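Local coordinates for protein L-Ala-D/L-Glu epimerase, a muconate lactonizing enzyme (Klebsiella pneumoniae subsp. pneumoniae MGH 78578, PDB 3FCP) that belongs to the enolase superfamily, with an N-terminal capping domain and a modified TIM barrel that holds a magnesium ion, at residues 129-142 with 315-329. Sequence-based numbering, arbitrary orientation.
Sequences LGGALQTALPVLWT and HAWSTLPLQWGTEMF
Phe329 and Thr326 on one side and residues 138-142 on the other show how the first strand of a barrel can be fastened to the loop that follows helix 307-317. Strand 136-143 is interrupted here, and Thr326 holds it with both side chain and backbone: OG1 donates to Pro138 O (2.8 Å) in the carbonyl plane, while Thr326 O accepts Leu140 N at 3.1 Å, nearly straight at 164°. Beyond this clamp the packing is dense. With CG between backbone N and carbonyl carbon (chi1 59°), the Phe329 ring is brought obliquely to the Trp141 six-membered ring, planes at 60°, and within 3.3 Å of Thr142 OG1 at CZ. Val139 CG1 fills in against Met328 C (3.6 Å). Toward Leu133 the contact loosens and becomes wetter: Leu133 N still donates to Ser318 O at 2.7 Å, but one water links Gln134 NE2 to Leu320 O and another joins Leu129 O to Thr319 OG1, beside Asn89 of a second subunit. The Glu327 side chain lies about 7 Å from the bound magnesium ion. Both Thr326 bonds, with Leu140 CD1 against Glu327 CB (3.9 Å), probably help fix where Glu327 starts; a Lys168 salt bridge and hydrogen bonds to Tyr299 and Thr302 N position its carboxylate.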
ATOM      1  N   LEU A 129     -27.732  -3.807  29.969  1.00 21.58           N
ATOM      2  CA  LEU A 129     -26.770  -3.496  28.916  1.00 21.73           C
ATOM      3  C   LEU A 129     -26.240  -2.071  29.039  1.00 22.22           C
ATOM      4  O   LEU A 129     -25.669  -1.524  28.097  1.00 21.74           O
ATOM      5  CB  LEU A 129     -27.401  -3.734  27.539  1.00 21.28           C
ATOM      6  CG  LEU A 129     -27.903  -5.168  27.309  1.00 23.07           C
ATOM      7  CD1 LEU A 129     -28.465  -5.293  25.900  1.00 21.55           C
ATOM      8  CD2 LEU A 129     -26.773  -6.171  27.528  1.00 21.96           C
ATOM      9  N   GLY A 130     -26.434  -1.474  30.212  1.00 22.94           N
ATOM     10  CA  GLY A 130     -25.927  -0.131  30.443  1.00 23.86           C
ATOM     11  C   GLY A 130     -26.938   0.996  30.440  1.00 23.91           C
ATOM     12  O   GLY A 130     -26.606   2.124  30.806  1.00 26.56           O
ATOM     13  N   GLY A 131     -28.164   0.708  30.020  1.00 24.74           N
ATOM     14  CA  GLY A 131     -29.184   1.740  29.998  1.00 24.96           C
ATOM     15  C   GLY A 131     -29.604   2.139  28.601  1.00 25.41           C
ATOM     16  O   GLY A 131     -28.786   2.200  27.678  1.00 24.41           O
ATOM     17  N   ALA A 132     -30.891   2.416  28.447  1.00 25.45           N
ATOM     18  CA  ALA A 132     -31.435   2.813  27.160  1.00 26.11           C
ATOM     19  C   ALA A 132     -31.263   4.302  26.911  1.00 26.41           C
ATOM     20  O   ALA A 132     -31.540   5.133  27.783  1.00 24.78           O
ATOM     21  CB  ALA A 132     -32.907   2.447  27.087  1.00 24.79           C
ATOM     22  N   LEU A 133     -30.797   4.631  25.712  1.00 25.87           N
ATOM     23  CA  LEU A 133     -30.614   6.016  25.305  1.00 28.03           C
ATOM     24  C   LEU A 133     -31.967   6.498  24.797  1.00 29.48           C
ATOM     25  O   LEU A 133     -32.270   7.691  24.810  1.00 29.58           O
ATOM     26  CB  LEU A 133     -29.611   6.092  24.155  1.00 27.47           C
ATOM     27  CG  LEU A 133     -28.138   6.451  24.369  1.00 31.49           C
ATOM     28  CD1 LEU A 133     -27.637   5.986  25.719  1.00 31.17           C
ATOM     29  CD2 LEU A 133     -27.333   5.837  23.222  1.00 30.05           C
ATOM     30  N   GLN A 134     -32.778   5.539  24.366  1.00 30.31           N
ATOM     31  CA  GLN A 134     -34.087   5.811  23.782  1.00 33.73           C
ATOM     32  C   GLN A 134     -35.008   4.644  24.136  1.00 33.86           C
ATOM     33  O   GLN A 134     -34.593   3.483  24.067  1.00 32.64           O
ATOM     34  CB  GLN A 134     -33.905   5.894  22.266  1.00 38.10           C
ATOM     35  CG  GLN A 134     -34.979   6.586  21.485  1.00 43.73           C
ATOM     36  CD  GLN A 134     -34.679   6.552  19.997  1.00 46.18           C
ATOM     37  OE1 GLN A 134     -35.362   7.189  19.196  1.00 49.01           O
ATOM     38  NE2 GLN A 134     -33.650   5.793  19.619  1.00 48.34           N
ATOM     39  N   THR A 135     -36.250   4.943  24.507  1.00 32.17           N
ATOM     40  CA  THR A 135     -37.190   3.895  24.873  1.00 33.67           C
ATOM     41  C   THR A 135     -38.276   3.697  23.807  1.00 33.17           C
ATOM     42  O   THR A 135     -39.213   2.918  23.984  1.00 33.26           O
ATOM     43  CB  THR A 135     -37.817   4.197  26.256  1.00 34.90           C
ATOM     44  OG1 THR A 135     -38.363   2.993  26.798  1.00 41.37           O
ATOM     45  CG2 THR A 135     -38.911   5.240  26.139  1.00 33.25           C
ATOM     46  N   ALA A 136     -38.130   4.416  22.699  1.00 33.38           N
ATOM     47  CA  ALA A 136     -39.036   4.336  21.554  1.00 33.53           C
ATOM     48  C   ALA A 136     -38.113   4.329  20.331  1.00 32.52           C
ATOM     49  O   ALA A 136     -37.401   5.299  20.077  1.00 33.24           O
ATOM     50  CB  ALA A 136     -39.962   5.553  21.518  1.00 34.43           C
ATOM     51  N   LEU A 137     -38.113   3.236  19.581  1.00 31.06           N
ATOM     52  CA  LEU A 137     -37.229   3.136  18.427  1.00 29.84           C
ATOM     53  C   LEU A 137     -37.923   3.146  17.079  1.00 28.17           C
ATOM     54  O   LEU A 137     -39.022   2.604  16.925  1.00 26.74           O
ATOM     55  CB  LEU A 137     -36.371   1.874  18.539  1.00 31.82           C
ATOM     56  CG  LEU A 137     -35.298   1.871  19.633  1.00 34.14           C
ATOM     57  CD1 LEU A 137     -35.947   1.792  21.003  1.00 33.44           C
ATOM     58  CD2 LEU A 137     -34.370   0.692  19.420  1.00 34.24           C
ATOM     59  N   PRO A 138     -37.279   3.763  16.072  1.00 28.35           N
ATOM     60  CA  PRO A 138     -37.861   3.823  14.730  1.00 26.81           C
ATOM     61  C   PRO A 138     -37.799   2.463  14.049  1.00 26.50           C
ATOM     62  O   PRO A 138     -36.847   1.698  14.230  1.00 26.16           O
ATOM     63  CB  PRO A 138     -37.003   4.872  14.031  1.00 27.34           C
ATOM     64  CG  PRO A 138     -35.660   4.674  14.679  1.00 28.37           C
ATOM     65  CD  PRO A 138     -36.017   4.523  16.133  1.00 27.64           C
ATOM     66  N   VAL A 139     -38.831   2.164  13.272  1.00 25.43           N
ATOM     67  CA  VAL A 139     -38.928   0.905  12.550  1.00 25.88           C
ATOM     68  C   VAL A 139     -39.432   1.220  11.141  1.00 29.04           C
ATOM     69  O   VAL A 139     -40.529   1.763  10.973  1.00 28.36           O
ATOM     70  CB  VAL A 139     -39.933  -0.055  13.230  1.00 25.98           C
ATOM     71  CG1 VAL A 139     -40.043  -1.343  12.433  1.00 24.98           C
ATOM     72  CG2 VAL A 139     -39.500  -0.345  14.660  1.00 24.98           C
ATOM     73  N   LEU A 140     -38.631   0.904  10.132  1.00 27.72           N
ATOM     74  CA  LEU A 140     -39.050   1.164   8.763  1.00 28.62           C
ATOM     75  C   LEU A 140     -39.898  -0.002   8.274  1.00 29.92           C
ATOM     76  O   LEU A 140     -40.111  -0.972   9.004  1.00 29.60           O
ATOM     77  CB  LEU A 140     -37.826   1.360   7.863  1.00 28.10           C
ATOM     78  CG  LEU A 140     -36.718   0.300   7.870  1.00 26.47           C
ATOM     79  CD1 LEU A 140     -37.188  -0.972   7.167  1.00 25.06           C
ATOM     80  CD2 LEU A 140     -35.484   0.869   7.166  1.00 25.32           C
ATOM     81  N   TRP A 141     -40.396   0.099   7.048  1.00 31.02           N
ATOM     82  CA  TRP A 141     -41.208  -0.965   6.471  1.00 32.17           C
ATOM     83  C   TRP A 141     -40.556  -1.424   5.171  1.00 31.24           C
ATOM     84  O   TRP A 141     -40.008  -0.613   4.423  1.00 30.10           O
ATOM     85  CB  TRP A 141     -42.634  -0.463   6.199  1.00 34.61           C
ATOM     86  CG  TRP A 141     -43.562  -1.531   5.699  1.00 37.10           C
ATOM     87  CD1 TRP A 141     -44.143  -1.603   4.465  1.00 38.74           C
ATOM     88  CD2 TRP A 141     -43.988  -2.697   6.412  1.00 37.95           C
ATOM     89  NE1 TRP A 141     -44.901  -2.746   4.364  1.00 39.47           N
ATOM     90  CE2 TRP A 141     -44.824  -3.436   5.545  1.00 38.66           C
ATOM     91  CE3 TRP A 141     -43.742  -3.192   7.699  1.00 38.46           C
ATOM     92  CZ2 TRP A 141     -45.416  -4.645   5.923  1.00 40.05           C
ATOM     93  CZ3 TRP A 141     -44.332  -4.396   8.078  1.00 40.19           C
ATOM     94  CH2 TRP A 141     -45.159  -5.108   7.190  1.00 40.20           C
ATOM     95  N   THR A 142     -40.596  -2.723   4.908  1.00 31.56           N
ATOM     96  CA  THR A 142     -40.000  -3.241   3.689  1.00 32.78           C
ATOM     97  C   THR A 142     -41.058  -3.428   2.616  1.00 34.41           C
ATOM     98  O   THR A 142     -42.167  -3.888   2.886  1.00 34.69           O
ATOM     99  CB  THR A 142     -39.265  -4.585   3.934  1.00 34.13           C
ATOM    100  OG1 THR A 142     -38.064  -4.343   4.679  1.00 33.61           O
ATOM    101  CG2 THR A 142     -38.891  -5.252   2.612  1.00 33.67           C
ATOM    102  N   HIS A 315     -33.763  -4.235  22.883  1.00 22.17           N
ATOM    103  CA  HIS A 315     -33.116  -3.859  24.139  1.00 22.09           C
ATOM    104  C   HIS A 315     -31.664  -3.455  23.877  1.00 21.41           C
ATOM    105  O   HIS A 315     -31.159  -2.509  24.483  1.00 19.99           O
ATOM    106  CB  HIS A 315     -33.177  -5.009  25.143  1.00 20.53           C
ATOM    107  CG  HIS A 315     -34.464  -5.069  25.907  1.00 21.05           C
ATOM    108  ND1 HIS A 315     -34.795  -4.149  26.880  1.00 22.46           N
ATOM    109  CD2 HIS A 315     -35.513  -5.920  25.825  1.00 20.95           C
ATOM    110  CE1 HIS A 315     -35.991  -4.432  27.363  1.00 20.56           C
ATOM    111  NE2 HIS A 315     -36.449  -5.503  26.740  1.00 20.71           N
ATOM    112  N   ALA A 316     -31.007  -4.177  22.969  1.00 20.74           N
ATOM    113  CA  ALA A 316     -29.625  -3.886  22.596  1.00 22.29           C
ATOM    114  C   ALA A 316     -29.560  -2.597  21.771  1.00 21.73           C
ATOM    115  O   ALA A 316     -28.733  -1.720  22.035  1.00 22.12           O
ATOM    116  CB  ALA A 316     -29.035  -5.056  21.799  1.00 21.37           C
ATOM    117  N   TRP A 317     -30.442  -2.477  20.781  1.00 23.26           N
ATOM    118  CA  TRP A 317     -30.473  -1.291  19.923  1.00 23.03           C
ATOM    119  C   TRP A 317     -30.708  -0.003  20.716  1.00 23.10           C
ATOM    120  O   TRP A 317     -30.191   1.058  20.357  1.00 21.91           O
ATOM    121  CB  TRP A 317     -31.578  -1.414  18.862  1.00 22.71           C
ATOM    122  CG  TRP A 317     -31.479  -2.579  17.890  1.00 22.04           C
ATOM    123  CD1 TRP A 317     -32.470  -3.017  17.045  1.00 20.63           C
ATOM    124  CD2 TRP A 317     -30.363  -3.461  17.683  1.00 20.09           C
ATOM    125  NE1 TRP A 317     -32.042  -4.108  16.333  1.00 22.19           N
ATOM    126  CE2 TRP A 317     -30.755  -4.406  16.706  1.00 21.53           C
ATOM    127  CE3 TRP A 317     -29.072  -3.547  18.230  1.00 20.64           C
ATOM    128  CZ2 TRP A 317     -29.903  -5.431  16.265  1.00 21.23           C
ATOM    129  CZ3 TRP A 317     -28.225  -4.565  17.794  1.00 19.54           C
ATOM    130  CH2 TRP A 317     -28.647  -5.495  16.819  1.00 21.88           C
ATOM    131  N   SER A 318     -31.485  -0.100  21.793  1.00 23.40           N
ATOM    132  CA  SER A 318     -31.809   1.062  22.622  1.00 22.82           C
ATOM    133  C   SER A 318     -30.602   1.700  23.288  1.00 22.12           C
ATOM    134  O   SER A 318     -30.618   2.883  23.627  1.00 22.47           O
ATOM    135  CB  SER A 318     -32.815   0.679  23.715  1.00 23.15           C
ATOM    136  OG  SER A 318     -32.183  -0.021  24.777  1.00 22.14           O
ATOM    137  N   THR A 319     -29.552   0.919  23.490  1.00 21.56           N
ATOM    138  CA  THR A 319     -28.366   1.443  24.149  1.00 21.73           C
ATOM    139  C   THR A 319     -27.403   2.123  23.183  1.00 23.58           C
ATOM    140  O   THR A 319     -26.386   2.667  23.612  1.00 23.35           O
ATOM    141  CB  THR A 319     -27.578   0.329  24.830  1.00 20.16           C
ATOM    142  OG1 THR A 319     -26.964  -0.484  23.822  1.00 19.03           O
ATOM    143  CG2 THR A 319     -28.501  -0.538  25.690  1.00 19.27           C
ATOM    144  N   LEU A 320     -27.728   2.116  21.893  1.00 22.69           N
ATOM    145  CA  LEU A 320     -26.823   2.678  20.888  1.00 23.54           C
ATOM    146  C   LEU A 320     -27.403   3.762  19.995  1.00 22.92           C
ATOM    147  O   LEU A 320     -28.609   3.819  19.782  1.00 24.13           O
ATOM    148  CB  LEU A 320     -26.332   1.556  19.962  1.00 21.73           C
ATOM    149  CG  LEU A 320     -25.707   0.307  20.580  1.00 22.98           C
ATOM    150  CD1 LEU A 320     -25.751  -0.850  19.576  1.00 21.96           C
ATOM    151  CD2 LEU A 320     -24.285   0.629  21.006  1.00 21.80           C
ATOM    152  N   PRO A 321     -26.538   4.632  19.448  1.00 23.71           N
ATOM    153  CA  PRO A 321     -26.992   5.700  18.552  1.00 24.36           C
ATOM    154  C   PRO A 321     -27.113   5.025  17.178  1.00 25.44           C
ATOM    155  O   PRO A 321     -26.104   4.678  16.572  1.00 28.58           O
ATOM    156  CB  PRO A 321     -25.832   6.700  18.567  1.00 26.00           C
ATOM    157  CG  PRO A 321     -25.032   6.332  19.799  1.00 28.03           C
ATOM    158  CD  PRO A 321     -25.132   4.838  19.827  1.00 25.24           C
ATOM    159  N   LEU A 322     -28.328   4.819  16.692  1.00 25.23           N
ATOM    160  CA  LEU A 322     -28.492   4.162  15.400  1.00 25.40           C
ATOM    161  C   LEU A 322     -28.868   5.167  14.317  1.00 26.65           C
ATOM    162  O   LEU A 322     -30.040   5.515  14.157  1.00 27.39           O
ATOM    163  CB  LEU A 322     -29.559   3.069  15.502  1.00 26.63           C
ATOM    164  CG  LEU A 322     -29.310   1.984  16.562  1.00 26.80           C
ATOM    165  CD1 LEU A 322     -30.371   0.911  16.438  1.00 27.07           C
ATOM    166  CD2 LEU A 322     -27.931   1.367  16.380  1.00 26.01           C
ATOM    167  N   GLN A 323     -27.867   5.625  13.573  1.00 23.57           N
ATOM    168  CA  GLN A 323     -28.092   6.601  12.521  1.00 25.85           C
ATOM    169  C   GLN A 323     -29.109   6.139  11.482  1.00 24.38           C
ATOM    170  O   GLN A 323     -29.931   6.927  11.011  1.00 23.08           O
ATOM    171  CB  GLN A 323     -26.767   6.937  11.828  1.00 27.17           C
ATOM    172  CG  GLN A 323     -26.904   7.862  10.617  1.00 29.67           C
ATOM    173  CD  GLN A 323     -25.563   8.253  10.005  1.00 30.41           C
ATOM    174  OE1 GLN A 323     -24.503   7.809  10.455  1.00 32.88           O
ATOM    175  NE2 GLN A 323     -25.607   9.084   8.971  1.00 30.78           N
ATOM    176  N   TRP A 324     -29.065   4.860  11.129  1.00 22.85           N
ATOM    177  CA  TRP A 324     -29.970   4.342  10.114  1.00 23.76           C
ATOM    178  C   TRP A 324     -31.261   3.693  10.619  1.00 23.64           C
ATOM    179  O   TRP A 324     -31.977   3.050   9.854  1.00 23.54           O
ATOM    180  CB  TRP A 324     -29.192   3.387   9.208  1.00 24.08           C
ATOM    181  CG  TRP A 324     -28.013   4.082   8.586  1.00 26.66           C
ATOM    182  CD1 TRP A 324     -26.724   4.080   9.038  1.00 24.85           C
ATOM    183  CD2 TRP A 324     -28.037   4.952   7.447  1.00 26.40           C
ATOM    184  NE1 TRP A 324     -25.945   4.897   8.250  1.00 26.11           N
ATOM    185  CE2 TRP A 324     -26.726   5.445   7.268  1.00 25.14           C
ATOM    186  CE3 TRP A 324     -29.044   5.368   6.561  1.00 26.86           C
ATOM    187  CZ2 TRP A 324     -26.390   6.333   6.238  1.00 27.13           C
ATOM    188  CZ3 TRP A 324     -28.707   6.255   5.532  1.00 26.85           C
ATOM    189  CH2 TRP A 324     -27.391   6.725   5.382  1.00 25.11           C
ATOM    190  N   GLY A 325     -31.561   3.879  11.903  1.00 23.19           N
ATOM    191  CA  GLY A 325     -32.777   3.315  12.471  1.00 23.45           C
ATOM    192  C   GLY A 325     -32.737   1.802  12.590  1.00 24.67           C
ATOM    193  O   GLY A 325     -31.662   1.216  12.709  1.00 24.12           O
ATOM    194  N   THR A 326     -33.908   1.166  12.574  1.00 24.73           N
ATOM    195  CA  THR A 326     -33.991  -0.293  12.674  1.00 24.16           C
ATOM    196  C   THR A 326     -35.051  -0.839  11.730  1.00 24.01           C
ATOM    197  O   THR A 326     -35.876  -0.089  11.194  1.00 24.72           O
ATOM    198  CB  THR A 326     -34.373  -0.772  14.107  1.00 24.39           C
ATOM    199  OG1 THR A 326     -35.802  -0.870  14.214  1.00 25.42           O
ATOM    200  CG2 THR A 326     -33.871   0.208  15.167  1.00 22.56           C
ATOM    201  N   GLU A 327     -35.022  -2.153  11.537  1.00 21.66           N
ATOM    202  CA  GLU A 327     -35.986  -2.847  10.694  1.00 23.47           C
ATOM    203  C   GLU A 327     -36.675  -3.931  11.526  1.00 22.78           C
ATOM    204  O   GLU A 327     -36.896  -5.049  11.058  1.00 23.67           O
ATOM    205  CB  GLU A 327     -35.282  -3.478   9.485  1.00 24.21           C
ATOM    206  CG  GLU A 327     -34.001  -4.235   9.832  1.00 24.70           C
ATOM    207  CD  GLU A 327     -33.389  -4.931   8.636  1.00 24.16           C
ATOM    208  OE1 GLU A 327     -33.480  -4.385   7.517  1.00 24.82           O
ATOM    209  OE2 GLU A 327     -32.799  -6.016   8.816  1.00 23.94           O
ATOM    210  N   MET A 328     -37.022  -3.600  12.766  1.00 23.51           N
ATOM    211  CA  MET A 328     -37.661  -4.577  13.639  1.00 23.93           C
ATOM    212  C   MET A 328     -39.183  -4.695  13.497  1.00 25.06           C
ATOM    213  O   MET A 328     -39.939  -4.483  14.453  1.00 26.70           O
ATOM    214  CB  MET A 328     -37.258  -4.305  15.088  1.00 23.01           C
ATOM    215  CG  MET A 328     -36.111  -5.226  15.562  1.00 31.63           C
ATOM    216  SD  MET A 328     -34.596  -5.186  14.580  1.00 14.06           S
ATOM    217  CE  MET A 328     -34.970  -5.824  13.307  1.00 28.04           C
ATOM    218  N   PHE A 329     -39.615  -5.073  12.294  1.00 24.96           N
ATOM    219  CA  PHE A 329     -41.036  -5.231  11.979  1.00 27.34           C
ATOM    220  C   PHE A 329     -41.457  -6.700  11.882  1.00 26.02           C
ATOM    221  O   PHE A 329     -42.596  -7.007  11.509  1.00 26.22           O
ATOM    222  CB  PHE A 329     -41.346  -4.516  10.656  1.00 27.30           C
ATOM    223  CG  PHE A 329     -40.542  -5.023   9.486  1.00 28.86           C
ATOM    224  CD1 PHE A 329     -40.851  -6.239   8.886  1.00 28.90           C
ATOM    225  CD2 PHE A 329     -39.465  -4.289   8.996  1.00 29.14           C
ATOM    226  CE1 PHE A 329     -40.102  -6.721   7.818  1.00 30.89           C
ATOM    227  CE2 PHE A 329     -38.705  -4.761   7.925  1.00 28.86           C
ATOM    228  CZ  PHE A 329     -39.025  -5.981   7.334  1.00 29.67           C
TER
HETATM  229  O   HOH W   1     -24.615  -0.807  25.305  1.00 39.01           O
HETATM  230  O   HOH W   2     -31.438   4.458  20.844  1.00 44.17           O